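Local coordinates for autoinducer 2-binding protein LsrB (Clostridium saccharobutylicum DSM 13864, PDB 6DSP) that binds the quorum-sensing signal autoinducer-2 in a cleft between two lobes, serving as a receptor of the bacterial solute-binding protein family, at residues Thr25-Lys29 and Thr108-Asp112; Gly207-Leu211 and Gln231-Asn237; Ile217-Asn223 and Val245-Phe250; Gly239-Lys243 and Gly263-Arg267. The contacts are given in a common frame with arbitrary orientation. Residues are numbered along the deposited sequence.

Overall arrangement
The chain folds into two lobes, as in other periplasmic binding proteins, each built round its own sheet, with the autoinducer between them. Interaction 1 comes first in the chain, at the ends of two strands of the mixed sheet of the first lobe. The other three lie in the second lobe, their centres 10 to 11 Å from one another and 25 to 32 Å from that of interaction 1. Along the chain, interactions 2 and 3 interleave, and so do 3 and 4. Helix 227-237 of interaction 2 packs on strands 219-222 and 246-249 of interaction 3, and interaction 4 joins loops beside them. Interactions 1 and 3, with nearest atoms about 7 Å apart, reach the ligand from the two lobes.

Interaction 1: residues Thr25-Lys29 and Thr108-Asp112; sequences TFIPK and TWDSD. With PAV ((2R,4S)-2-methyl-2,3,3,4-tetrahydroxytetrahydrofuran), chain C.
Asp110 and Lys29 meet at the ligand. Both carboxylate oxygens of Asp110 (chi1 179°) accept hydroxyls of PAV: O3 donates to OD1 and O4 to OD2, each at 2.6 Å. The extended Lys29 side chain (chi1 m, then all t) brings NZ to 2.8 Å from the same PAV O4. Lys29 NZ stays 4.2 Å from Asp110 OD2, too far for a salt bridge, and PAV O4 lies between the charges, hydrogen-bonded to both; NZ salt-bridges Asp167. The chain makes a classic gamma turn centred on Asp110 (phi/psi 74/-68), Ser111 N hydrogen-bonded to Trp109 O at 2.8 Å. Lys29 CE rests 3.4 Å from Ser111 CB; the hydroxyl of Ser111 bonds Asp167 N. Deeper in, Trp109 (chi1 p, chi2 -67°) points toward 25-29. Its NE1 gives a weak hydrogen bond to Ile27 O (3.4 Å), while Phe26 CE1 sits over one ring face, 3.2 Å from NE1, with planes at 35°. Pro28 CA stays 8.8 Å from Asp110 CA because strand 81-84 runs between strands 23-27 and 105-109. A ligand site at the C-terminal ends of parallel strands, in an interlobe cleft, is characteristic of periplasmic binding proteins; helix 34-50 packs on Pro28 and Trp109, and strand 53-56 on Phe26.

Interaction 2: residues Gly207-Leu211 and Gln231-Asn237; sequences GESIL and QAQAAQN
Gln231, Glu208 and Leu211 bury the largest areas where helix 200-213 meets helix 227-237. The short axes of 207-211 and 231-237 approach to 8.5 Å and cross at -56°, and the nearest CA pairs are Gly207 with Gln231 at 4.5 Å and Glu208 with Ala234 at 5.0 Å. Gln231 (chi1 t, chi2 p) bends its amide across the gap, so that NE2 donates to Gly207 O at 3.1 Å, an oxygen that also receives Leu211 N at 3.2 Å within its own helix. The other end of that amide, OE1, bonds His159 and lies 3.4 Å from Ile210 CD1. So close a crossing depends on Gly207: a CB there would come within 2.8 Å of Ala234 CB, whose methyl instead sits 3.4 Å from Gly207 C and from Glu208 N. This is helix-on-helix packing over a parallel alpha/beta sheet, both helices lying on the face of strands 219-222 and 246-249 that carries Ile220 and Ile247. Leu211 (chi1 m, chi2 t) reaches across with CD1, 3.7 Å from Ala235 CA and 4.3 Å from Ala234 CB. At the solvent edge Glu208 (m, t) lays CG 3.7 Å from Ala234 CB and extends until OE2 accepts Asn237 ND2 at 2.9 Å. Asn237 OD1 in turn accepts Gln233 NE2 at 2.9 Å, linking one turn of its helix.

Interaction 3: residues Ile217-Asn223 and Val245-Phe250; sequences IDLIICN and VTITGF. With PAV ((2R,4S)-2-methyl-2,3,3,4-tetrahydroxytetrahydrofuran), chain C.
Strands 219-222 and 246-249 run parallel with their axes 4.5 Å apart and inclined at -16°, in the register Leu219-Thr246, Ile220-Ile247, Ile221-Thr248, Cys222-Gly249. Five backbone hydrogen bonds sew them together: Thr246 N to Asp218 O (2.9 Å), Ile220 N to Thr246 O (2.9 Å), Thr248 N to Ile220 O (3.2 Å), Cys222 N to Thr248 O (2.8 Å) and Phe250 N to Cys222 O (3.2 Å). On one face the Leu219 side chain (t, p) leans across the seam, CD1 settling 3.7 Å from Thr246 CG2 and 4.3 Å from Thr248 CG2, in the dip between those methyls. Helix 127-144 packs over the two threonines. The two strands belong to a beta-alpha-beta unit, joined by helix 227-237, which lies on the other face. There Ile247 fits between Ile220 and Cys222: its CG1 is 4.5 Å from Ile220 CD1 and its CG2 4.2 Å from Cys222 SG. The missing side chain at Gly249 makes a hollow filled by Cys222 O, 3.1 Å from Gly249 CA; a CB would lie 1.9 Å from that oxygen and, at phi/psi 157/-161, also jam against the carbonyl O of the preceding residue. Beyond it, in the pocket, Phe250 presents its ring edge to PAV O2, CB 3.7 Å from O2, and meets Trp171 and Trp271 edge-to-face. Asn223 O lies 3.6 Å from the same PAV O2.

Interaction 4: residues Gly239-Lys243 and Gly263-Arg267; sequences GLTAK and GILTR
Two helix exits lie side by side here, each ended by a Schellman motif with a glycine at positive phi: Gly239 (81/13) after helix 227-237 and Gly263 (78/18) after helix 257-261. In the first, Leu240 N bonds back to Ala235 O and Gly239 N to Gln236 O. Neither segment has regular structure; Thr241 CA comes 4.4 Å from Ile264 CA, and Ala242 CA 4.8 Å from Leu265 CA.

One hydrogen bond joins the two loops, Ala242 N to Gly263 O at 2.8 Å and 171°. The carbonyl of Ile264 is also near, its O 3.4 Å from Ala242 N, but poorly angled for a bond. Within 239-243, Thr241 (chi1 p) forms an ST turn, its OG1 accepting Lys243 N at 3.0 Å, a turn that has Ala242, the donor of the cross-loop hydrogen bond, at its middle.

Packing does the rest. Ala242, the residue with the most area buried here, points its methyl at the other loop, with CB 4.0 Å from Leu265 CA. Ile264 has its CA-to-CB bond directed away, yet chi1 and chi2 both m curl its end back until CD1 is 3.4 Å from Leu240 O; it also packs on Ala232, Ala235 and Gln236 of helix 227-237. The contact thus ties the approach to strand 246-249 to that of strand 268-270. Thr241 CB lies 3.5 Å from Gly263 O, and Ala242 CB 3.7 Å from Thr266 OG1.

Interaction 1: residues Thr25-Lys29 and Thr108-Asp112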
loop_
_atom_site.group_PDB
_atom_site.type_symbol
_atom_site.label_atom_id
_atom_site.label_comp_id
_atom_site.label_asym_id
_atom_site.label_seq_id
_atom_site.Cartn_x
_atom_site.Cartn_y
_atom_site.Cartn_z
ATOM N N THR A 25 -2.836 18.635 4.531
ATOM C CA THR A 25 -1.691 17.971 5.159
ATOM C C THR A 25 -1.694 16.515 4.697
ATOM O O THR A 25 -2.681 15.790 4.906
ATOM C CB THR A 25 -1.761 18.057 6.684
ATOM O OG1 THR A 25 -1.870 19.433 7.082
ATOM C CG2 THR A 25 -0.533 17.432 7.315
ATOM N N PHE A 26 -0.639 16.124 4.001
ATOM C CA PHE A 26 -0.533 14.802 3.390
ATOM C C PHE A 26 0.384 13.978 4.280
ATOM O O PHE A 26 1.577 14.299 4.417
ATOM C CB PHE A 26 0.024 14.959 1.971
ATOM C CG PHE A 26 0.121 13.674 1.171
ATOM C CD1 PHE A 26 -0.965 12.811 1.069
ATOM C CD2 PHE A 26 1.258 13.375 0.440
ATOM C CE1 PHE A 26 -0.897 11.682 0.234
ATOM C CE2 PHE A 26 1.325 12.240 -0.361
ATOM C CZ PHE A 26 0.254 11.380 -0.441
ATOM N N ILE A 27 -0.163 12.931 4.881
ATOM C CA ILE A 27 0.536 12.174 5.917
ATOM C C ILE A 27 0.798 10.753 5.418
ATOM O O ILE A 27 -0.153 10.013 5.122
ATOM C CB ILE A 27 -0.246 12.136 7.242
ATOM C CG1 ILE A 27 -0.575 13.564 7.709
ATOM C CG2 ILE A 27 0.560 11.346 8.293
ATOM C CD1 ILE A 27 -1.452 13.634 8.949
ATOM N N PRO A 28 2.064 10.334 5.325
ATOM C CA PRO A 28 2.403 8.984 4.901
ATOM C C PRO A 28 2.485 8.061 6.115
ATOM O O PRO A 28 2.454 8.507 7.262
ATOM C CB PRO A 28 3.814 9.183 4.337
ATOM C CG PRO A 28 4.426 10.215 5.283
ATOM C CD PRO A 28 3.281 11.163 5.551
ATOM N N LYS A 29 2.596 6.754 5.845
ATOM C CA LYS A 29 2.867 5.841 6.957
ATOM C C LYS A 29 4.215 6.140 7.601
ATOM O O LYS A 29 4.367 5.971 8.821
ATOM C CB LYS A 29 2.835 4.384 6.489
ATOM C CG LYS A 29 1.480 3.856 6.168
ATOM C CD LYS A 29 1.561 2.356 5.802
ATOM C CE LYS A 29 0.236 1.757 5.392
ATOM N NZ LYS A 29 0.471 0.359 4.910
ATOM N N THR A 108 -8.512 9.669 3.471
ATOM C CA THR A 108 -7.431 8.700 3.557
ATOM C C THR A 108 -6.957 8.300 2.164
ATOM O O THR A 108 -7.643 8.509 1.162
ATOM C CB THR A 108 -7.837 7.456 4.357
ATOM O OG1 THR A 108 -9.110 7.024 3.867
ATOM C CG2 THR A 108 -7.958 7.788 5.847
ATOM N N TRP A 109 -5.780 7.685 2.113
ATOM C CA TRP A 109 -5.280 7.066 0.899
ATOM C C TRP A 109 -4.428 5.893 1.332
ATOM O O TRP A 109 -3.891 5.906 2.450
ATOM C CB TRP A 109 -4.471 8.098 0.079
ATOM C CG TRP A 109 -3.133 8.449 0.700
ATOM C CD1 TRP A 109 -2.919 9.134 1.882
ATOM C CD2 TRP A 109 -1.846 8.054 0.232
ATOM N NE1 TRP A 109 -1.551 9.191 2.152
ATOM C CE2 TRP A 109 -0.875 8.518 1.166
ATOM C CE3 TRP A 109 -1.411 7.342 -0.887
ATOM C CZ2 TRP A 109 0.497 8.294 1.000
ATOM C CZ3 TRP A 109 -0.034 7.126 -1.056
ATOM C CH2 TRP A 109 0.901 7.623 -0.117
ATOM N N ASP A 110 -4.279 4.899 0.442
ATOM C CA ASP A 110 -3.332 3.791 0.625
ATOM C C ASP A 110 -3.796 2.794 1.683
ATOM O O ASP A 110 -4.170 1.667 1.339
ATOM C CB ASP A 110 -1.916 4.333 0.868
ATOM C CG ASP A 110 -0.900 3.239 1.093
ATOM O OD1 ASP A 110 -0.900 2.272 0.290
ATOM O OD2 ASP A 110 -0.056 3.379 2.027
ATOM N N SER A 111 -3.834 3.188 2.954
ATOM C CA SER A 111 -4.316 2.320 4.027
ATOM C C SER A 111 -5.365 3.060 4.848
ATOM O O SER A 111 -5.077 4.114 5.443
ATOM C CB SER A 111 -3.173 1.842 4.924
ATOM O OG SER A 111 -3.734 0.893 5.822
ATOM N N ASP A 112 -6.569 2.510 4.871
ATOM C CA ASP A 112 -7.750 3.197 5.364
ATOM C C ASP A 112 -7.830 3.155 6.895
ATOM O O ASP A 112 -7.028 2.496 7.582
ATOM C CB ASP A 112 -8.994 2.518 4.771
ATOM C CG ASP A 112 -10.173 3.473 4.572
ATOM O OD1 ASP A 112 -10.149 4.660 5.002
ATOM O OD2 ASP A 112 -11.153 3.006 3.968
HETATM O O2 PAV C . 2.508 -2.286 -0.111
HETATM C C2 PAV C . 2.646 -0.871 0.137
HETATM C C1 PAV C . 3.246 -0.112 -1.068
HETATM O O5 PAV C . 3.771 -0.796 1.176
HETATM C C5 PAV C . 3.603 0.371 1.857
HETATM C C4 PAV C . 2.244 0.964 1.444
HETATM O O4 PAV C . 1.530 1.422 2.588
HETATM C C3 PAV C . 1.597 -0.222 0.720
HETATM O O3 PAV C . 0.698 0.230 -0.255
HETATM O O13 PAV C . 0.963 -1.070 1.651
#

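Interaction 2: residues Gly207-Leu211 and Gln231-Asn237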
loop_
_atom_site.group_PDB
_atom_site.type_symbol
_atom_site.label_atom_id
_atom_site.label_comp_id
_atom_site.label_asym_id
_atom_site.label_seq_id
_atom_site.Cartn_x
_atom_site.Cartn_y
_atom_site.Cartn_z
ATOM N N GLY A 207 14.230 -10.706 6.538
ATOM C CA GLY A 207 14.374 -11.489 5.312
ATOM C C GLY A 207 15.395 -12.593 5.458
ATOM O O GLY A 207 15.199 -13.714 4.960
ATOM N N GLU A 208 16.497 -12.301 6.160
ATOM C CA GLU A 208 17.518 -13.320 6.411
ATOM C C GLU A 208 17.004 -14.400 7.349
ATOM O O GLU A 208 17.288 -15.596 7.155
ATOM C CB GLU A 208 18.765 -12.653 7.004
ATOM C CG GLU A 208 19.448 -11.769 5.993
ATOM C CD GLU A 208 20.547 -10.914 6.556
ATOM O OE1 GLU A 208 20.501 -10.552 7.763
ATOM O OE2 GLU A 208 21.441 -10.578 5.759
ATOM N N SER A 209 16.226 -14.009 8.364
ATOM C CA SER A 209 15.619 -14.981 9.274
ATOM C C SER A 209 14.712 -15.955 8.530
ATOM O O SER A 209 14.702 -17.156 8.826
ATOM C CB SER A 209 14.803 -14.248 10.361
ATOM O OG SER A 209 15.605 -13.475 11.256
ATOM N N ILE A 210 13.903 -15.460 7.597
ATOM C CA ILE A 210 13.040 -16.366 6.841
ATOM C C ILE A 210 13.861 -17.377 6.066
ATOM O O ILE A 210 13.569 -18.577 6.084
ATOM C CB ILE A 210 12.131 -15.573 5.890
ATOM C CG1 ILE A 210 11.244 -14.598 6.665
ATOM C CG2 ILE A 210 11.323 -16.531 5.004
ATOM C CD1 ILE A 210 10.407 -13.713 5.742
ATOM N N LEU A 211 14.920 -16.915 5.381
ATOM C CA LEU A 211 15.712 -17.813 4.561
ATOM C C LEU A 211 16.537 -18.772 5.405
ATOM O O LEU A 211 16.840 -19.884 4.950
ATOM C CB LEU A 211 16.586 -16.988 3.626
ATOM C CG LEU A 211 15.837 -16.220 2.526
ATOM C CD1 LEU A 211 16.738 -15.182 1.852
ATOM C CD2 LEU A 211 15.274 -17.219 1.501
ATOM N N GLN A 231 13.763 -8.077 1.594
ATOM C CA GLN A 231 13.832 -9.507 1.313
ATOM C C GLN A 231 14.755 -9.783 0.133
ATOM O O GLN A 231 15.491 -10.772 0.131
ATOM C CB GLN A 231 12.436 -10.010 0.998
ATOM C CG GLN A 231 12.380 -11.549 0.901
ATOM C CD GLN A 231 12.707 -12.172 2.237
ATOM O OE1 GLN A 231 11.921 -12.044 3.184
ATOM N NE2 GLN A 231 13.842 -12.886 2.322
ATOM N N ALA A 232 14.710 -8.926 -0.891
ATOM C CA ALA A 232 15.636 -9.088 -2.006
ATOM C C ALA A 232 17.079 -8.937 -1.528
ATOM O O ALA A 232 17.967 -9.732 -1.891
ATOM C CB ALA A 232 15.327 -8.089 -3.106
ATOM N N GLN A 233 17.338 -7.936 -0.681
ATOM C CA GLN A 233 18.693 -7.770 -0.152
ATOM C C GLN A 233 19.118 -8.989 0.670
ATOM O O GLN A 233 20.260 -9.457 0.577
ATOM C CB GLN A 233 18.735 -6.508 0.712
ATOM C CG GLN A 233 20.127 -6.240 1.247
ATOM C CD GLN A 233 21.106 -5.841 0.157
ATOM O OE1 GLN A 233 20.756 -5.033 -0.731
ATOM N NE2 GLN A 233 22.322 -6.381 0.205
ATOM N N ALA A 234 18.187 -9.539 1.462
ATOM C CA ALA A 234 18.504 -10.732 2.236
ATOM C C ALA A 234 18.887 -11.896 1.329
ATOM O O ALA A 234 19.836 -12.640 1.615
ATOM C CB ALA A 234 17.311 -11.127 3.101
ATOM N N ALA A 235 18.152 -12.070 0.228
ATOM C CA ALA A 235 18.463 -13.135 -0.710
ATOM C C ALA A 235 19.837 -12.914 -1.309
ATOM O O ALA A 235 20.652 -13.841 -1.390
ATOM C CB ALA A 235 17.379 -13.184 -1.781
ATOM N N GLN A 236 20.119 -11.686 -1.734
ATOM C CA GLN A 236 21.432 -11.388 -2.292
ATOM C C GLN A 236 22.542 -11.621 -1.259
ATOM O O GLN A 236 23.598 -12.191 -1.581
ATOM C CB GLN A 236 21.419 -9.952 -2.795
ATOM C CG GLN A 236 22.651 -9.611 -3.566
ATOM C CD GLN A 236 22.600 -8.175 -3.981
ATOM O OE1 GLN A 236 21.891 -7.838 -4.898
ATOM N NE2 GLN A 236 23.293 -7.308 -3.255
ATOM N N ASN A 237 22.302 -11.236 0.000
ATOM C CA ASN A 237 23.261 -11.498 1.083
ATOM C C ASN A 237 23.554 -12.984 1.246
ATOM O O ASN A 237 24.665 -13.356 1.640
ATOM C CB ASN A 237 22.746 -10.931 2.408
ATOM C CG ASN A 237 22.759 -9.423 2.449
ATOM O OD1 ASN A 237 23.290 -8.755 1.572
ATOM N ND2 ASN A 237 22.168 -8.870 3.500
#

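Interaction 3: residues Ile217-Asn223 and Val245-Phe250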
loop_
_atom_site.group_PDB
_atom_site.type_symbol
_atom_site.label_atom_id
_atom_site.label_comp_id
_atom_site.label_asym_id
_atom_site.label_seq_id
_atom_site.Cartn_x
_atom_site.Cartn_y
_atom_site.Cartn_z
ATOM N N ILE A 217 12.266 -22.717 1.382
ATOM C CA ILE A 217 11.054 -22.011 0.992
ATOM C C ILE A 217 11.088 -21.735 -0.520
ATOM O O ILE A 217 12.147 -21.462 -1.105
ATOM C CB ILE A 217 10.908 -20.733 1.840
ATOM C CG1 ILE A 217 9.477 -20.202 1.784
ATOM C CG2 ILE A 217 11.957 -19.674 1.435
ATOM C CD1 ILE A 217 9.185 -19.173 2.899
ATOM N N ASP A 218 9.900 -21.777 -1.147
ATOM C CA ASP A 218 9.809 -21.540 -2.580
ATOM C C ASP A 218 9.403 -20.121 -2.933
ATOM O O ASP A 218 9.834 -19.596 -3.972
ATOM C CB ASP A 218 8.755 -22.466 -3.217
ATOM C CG ASP A 218 9.195 -23.916 -3.243
ATOM O OD1 ASP A 218 10.258 -24.206 -3.846
ATOM O OD2 ASP A 218 8.479 -24.743 -2.635
ATOM N N LEU A 219 8.572 -19.498 -2.109
ATOM C CA LEU A 219 7.949 -18.220 -2.449
ATOM C C LEU A 219 7.821 -17.383 -1.189
ATOM O O LEU A 219 7.308 -17.867 -0.167
ATOM C CB LEU A 219 6.530 -18.511 -3.008
ATOM C CG LEU A 219 5.607 -17.315 -3.188
ATOM C CD1 LEU A 219 6.175 -16.341 -4.244
ATOM C CD2 LEU A 219 4.207 -17.803 -3.526
ATOM N N ILE A 220 8.238 -16.122 -1.270
ATOM C CA ILE A 220 8.025 -15.172 -0.165
ATOM C C ILE A 220 7.245 -14.004 -0.732
ATOM O O ILE A 220 7.732 -13.326 -1.644
ATOM C CB ILE A 220 9.351 -14.687 0.460
ATOM C CG1 ILE A 220 10.259 -15.882 0.817
ATOM C CG2 ILE A 220 9.024 -13.811 1.720
ATOM C CD1 ILE A 220 11.647 -15.469 1.273
ATOM N N ILE A 221 6.023 -13.801 -0.225
ATOM C CA ILE A 221 5.147 -12.738 -0.724
ATOM C C ILE A 221 5.361 -11.531 0.181
ATOM O O ILE A 221 4.978 -11.558 1.352
ATOM C CB ILE A 221 3.663 -13.162 -0.720
ATOM C CG1 ILE A 221 3.454 -14.465 -1.544
ATOM C CG2 ILE A 221 2.816 -12.029 -1.274
ATOM C CD1 ILE A 221 2.035 -15.023 -1.391
ATOM N N CYS A 222 5.938 -10.475 -0.378
ATOM C CA CYS A 222 6.353 -9.295 0.394
ATOM C C CYS A 222 5.445 -8.118 0.044
ATOM O O CYS A 222 5.851 -7.220 -0.707
ATOM C CB CYS A 222 7.807 -8.967 0.060
ATOM S SG CYS A 222 8.911 -10.319 0.538
ATOM N N ASN A 223 4.217 -8.117 0.599
ATOM C CA ASN A 223 3.214 -7.098 0.298
ATOM C C ASN A 223 3.419 -5.806 1.090
ATOM O O ASN A 223 2.509 -5.320 1.764
ATOM C CB ASN A 223 1.798 -7.648 0.519
ATOM C CG ASN A 223 1.628 -8.336 1.886
ATOM O OD1 ASN A 223 2.474 -9.141 2.306
ATOM N ND2 ASN A 223 0.511 -8.068 2.540
ATOM N N VAL A 245 14.943 -19.021 -5.364
ATOM C CA VAL A 245 13.773 -18.721 -4.549
ATOM C C VAL A 245 12.991 -17.628 -5.255
ATOM O O VAL A 245 13.572 -16.775 -5.943
ATOM C CB VAL A 245 14.191 -18.284 -3.127
ATOM C CG1 VAL A 245 15.017 -16.970 -3.166
ATOM C CG2 VAL A 245 12.969 -18.126 -2.233
ATOM N N THR A 246 11.666 -17.662 -5.108
ATOM C CA THR A 246 10.834 -16.659 -5.746
ATOM C C THR A 246 10.372 -15.641 -4.718
ATOM O O THR A 246 9.723 -15.989 -3.735
ATOM C CB THR A 246 9.628 -17.278 -6.451
ATOM O OG1 THR A 246 10.102 -18.147 -7.511
ATOM C CG2 THR A 246 8.701 -16.198 -7.007
ATOM N N ILE A 247 10.712 -14.376 -4.959
ATOM C CA ILE A 247 10.317 -13.253 -4.120
ATOM C C ILE A 247 9.473 -12.334 -4.983
ATOM O O ILE A 247 9.873 -11.997 -6.100
ATOM C CB ILE A 247 11.563 -12.516 -3.599
ATOM C CG1 ILE A 247 12.352 -13.419 -2.643
ATOM C CG2 ILE A 247 11.149 -11.194 -2.909
ATOM C CD1 ILE A 247 13.801 -13.022 -2.482
ATOM N N THR A 248 8.313 -11.930 -4.468
ATOM C CA THR A 248 7.524 -10.926 -5.168
ATOM C C THR A 248 6.856 -10.062 -4.119
ATOM O O THR A 248 7.022 -10.295 -2.918
ATOM C CB THR A 248 6.511 -11.556 -6.139
ATOM O OG1 THR A 248 6.017 -10.545 -7.024
ATOM C CG2 THR A 248 5.365 -12.248 -5.407
ATOM N N GLY A 249 6.119 -9.048 -4.560
ATOM C CA GLY A 249 5.532 -8.125 -3.610
ATOM C C GLY A 249 5.232 -6.807 -4.278
ATOM O O GLY A 249 5.123 -6.726 -5.501
ATOM N N PHE A 250 5.070 -5.780 -3.439
ATOM C CA PHE A 250 4.742 -4.440 -3.909
ATOM C C PHE A 250 5.845 -3.451 -3.531
ATOM O O PHE A 250 6.196 -3.337 -2.341
ATOM C CB PHE A 250 3.439 -3.950 -3.270
ATOM C CG PHE A 250 2.185 -4.665 -3.749
ATOM C CD1 PHE A 250 2.043 -5.138 -5.081
ATOM C CD2 PHE A 250 1.114 -4.811 -2.873
ATOM C CE1 PHE A 250 0.853 -5.743 -5.487
ATOM C CE2 PHE A 250 -0.083 -5.406 -3.280
ATOM C CZ PHE A 250 -0.209 -5.874 -4.591
HETATM O O2 PAV C . 2.508 -2.286 -0.111
HETATM C C2 PAV C . 2.646 -0.871 0.137
HETATM C C1 PAV C . 3.246 -0.112 -1.068
HETATM O O5 PAV C . 3.771 -0.796 1.176
HETATM C C5 PAV C . 3.603 0.371 1.857
HETATM C C4 PAV C . 2.244 0.964 1.444
HETATM O O4 PAV C . 1.530 1.422 2.588
HETATM C C3 PAV C . 1.597 -0.222 0.720
HETATM O O3 PAV C . 0.698 0.230 -0.255
HETATM O O13 PAV C . 0.963 -1.070 1.651
#

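Interaction 4: residues Gly239-Lys243 and Gly263-Arg267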
loop_
_atom_site.group_PDB
_atom_site.type_symbol
_atom_site.label_atom_id
_atom_site.label_comp_id
_atom_site.label_asym_id
_atom_site.label_seq_id
_atom_site.Cartn_x
_atom_site.Cartn_y
_atom_site.Cartn_z
ATOM N N GLY A 239 23.522 -15.062 -1.254
ATOM C CA GLY A 239 24.057 -15.559 -2.503
ATOM C C GLY A 239 23.014 -16.116 -3.436
ATOM O O GLY A 239 23.377 -16.773 -4.410
ATOM N N LEU A 240 21.740 -15.873 -3.165
ATOM C CA LEU A 240 20.657 -16.452 -3.938
ATOM C C LEU A 240 20.276 -15.563 -5.106
ATOM O O LEU A 240 20.507 -14.347 -5.105
ATOM C CB LEU A 240 19.422 -16.634 -3.061
ATOM C CG LEU A 240 19.631 -17.440 -1.776
ATOM C CD1 LEU A 240 18.350 -17.527 -0.983
ATOM C CD2 LEU A 240 20.152 -18.840 -2.059
ATOM N N THR A 241 19.666 -16.191 -6.117
ATOM C CA THR A 241 19.057 -15.481 -7.237
ATOM C C THR A 241 17.624 -15.957 -7.399
ATOM O O THR A 241 17.131 -16.820 -6.646
ATOM C CB THR A 241 19.793 -15.774 -8.544
ATOM O OG1 THR A 241 19.521 -17.133 -8.916
ATOM C CG2 THR A 241 21.273 -15.547 -8.389
ATOM N N ALA A 242 16.932 -15.357 -8.383
ATOM C CA ALA A 242 15.576 -15.766 -8.722
ATOM C C ALA A 242 15.498 -17.243 -9.111
ATOM O O ALA A 242 14.410 -17.825 -9.066
ATOM C CB ALA A 242 15.080 -14.918 -9.889
ATOM N N LYS A 243 16.621 -17.875 -9.462
ATOM C CA LYS A 243 16.574 -19.298 -9.766
ATOM C C LYS A 243 16.474 -20.155 -8.511
ATOM O O LYS A 243 16.062 -21.323 -8.606
ATOM C CB LYS A 243 17.793 -19.676 -10.618
ATOM C CG LYS A 243 17.708 -19.049 -11.998
ATOM C CD LYS A 243 16.364 -19.419 -12.653
ATOM C CE LYS A 243 16.374 -19.296 -14.163
ATOM N NZ LYS A 243 15.008 -19.538 -14.692
ATOM N N GLY A 263 19.335 -10.017 -11.083
ATOM C CA GLY A 263 18.752 -11.345 -11.146
ATOM C C GLY A 263 18.205 -11.850 -9.837
ATOM O O GLY A 263 17.992 -13.058 -9.691
ATOM N N ILE A 264 17.954 -10.964 -8.868
ATOM C CA ILE A 264 17.521 -11.424 -7.561
ATOM C C ILE A 264 16.039 -11.763 -7.579
ATOM O O ILE A 264 15.606 -12.653 -6.836
ATOM C CB ILE A 264 17.831 -10.370 -6.464
ATOM C CG1 ILE A 264 19.305 -9.966 -6.493
ATOM C CG2 ILE A 264 17.416 -10.893 -5.081
ATOM C CD1 ILE A 264 20.239 -11.143 -6.327
ATOM N N LEU A 265 15.233 -11.024 -8.350
ATOM C CA LEU A 265 13.817 -11.348 -8.505
ATOM C C LEU A 265 13.400 -11.032 -9.934
ATOM O O LEU A 265 13.981 -10.176 -10.598
ATOM C CB LEU A 265 12.894 -10.613 -7.496
ATOM C CG LEU A 265 12.490 -9.165 -7.814
ATOM C CD1 LEU A 265 11.376 -8.695 -6.866
ATOM C CD2 LEU A 265 13.677 -8.222 -7.692
ATOM N N THR A 266 12.321 -11.674 -10.356
ATOM C CA THR A 266 11.834 -11.523 -11.710
ATOM C C THR A 266 10.738 -10.482 -11.830
ATOM O O THR A 266 10.652 -9.805 -12.859
ATOM C CB THR A 266 11.255 -12.885 -12.176
ATOM O OG1 THR A 266 12.270 -13.893 -12.047
ATOM C CG2 THR A 266 10.777 -12.815 -13.614
ATOM N N ARG A 267 9.876 -10.342 -10.818
ATOM C CA ARG A 267 8.591 -9.701 -11.044
ATOM C C ARG A 267 8.062 -9.180 -9.716
ATOM O O ARG A 267 8.145 -9.872 -8.701
ATOM C CB ARG A 267 7.620 -10.746 -11.628
ATOM C CG ARG A 267 6.191 -10.270 -11.812
ATOM C CD ARG A 267 5.347 -11.402 -12.427
ATOM N NE ARG A 267 5.617 -11.630 -13.842
ATOM C CZ ARG A 267 6.401 -12.602 -14.327
ATOM N NH1 ARG A 267 7.034 -13.437 -13.498
ATOM N NH2 ARG A 267 6.548 -12.729 -15.645
#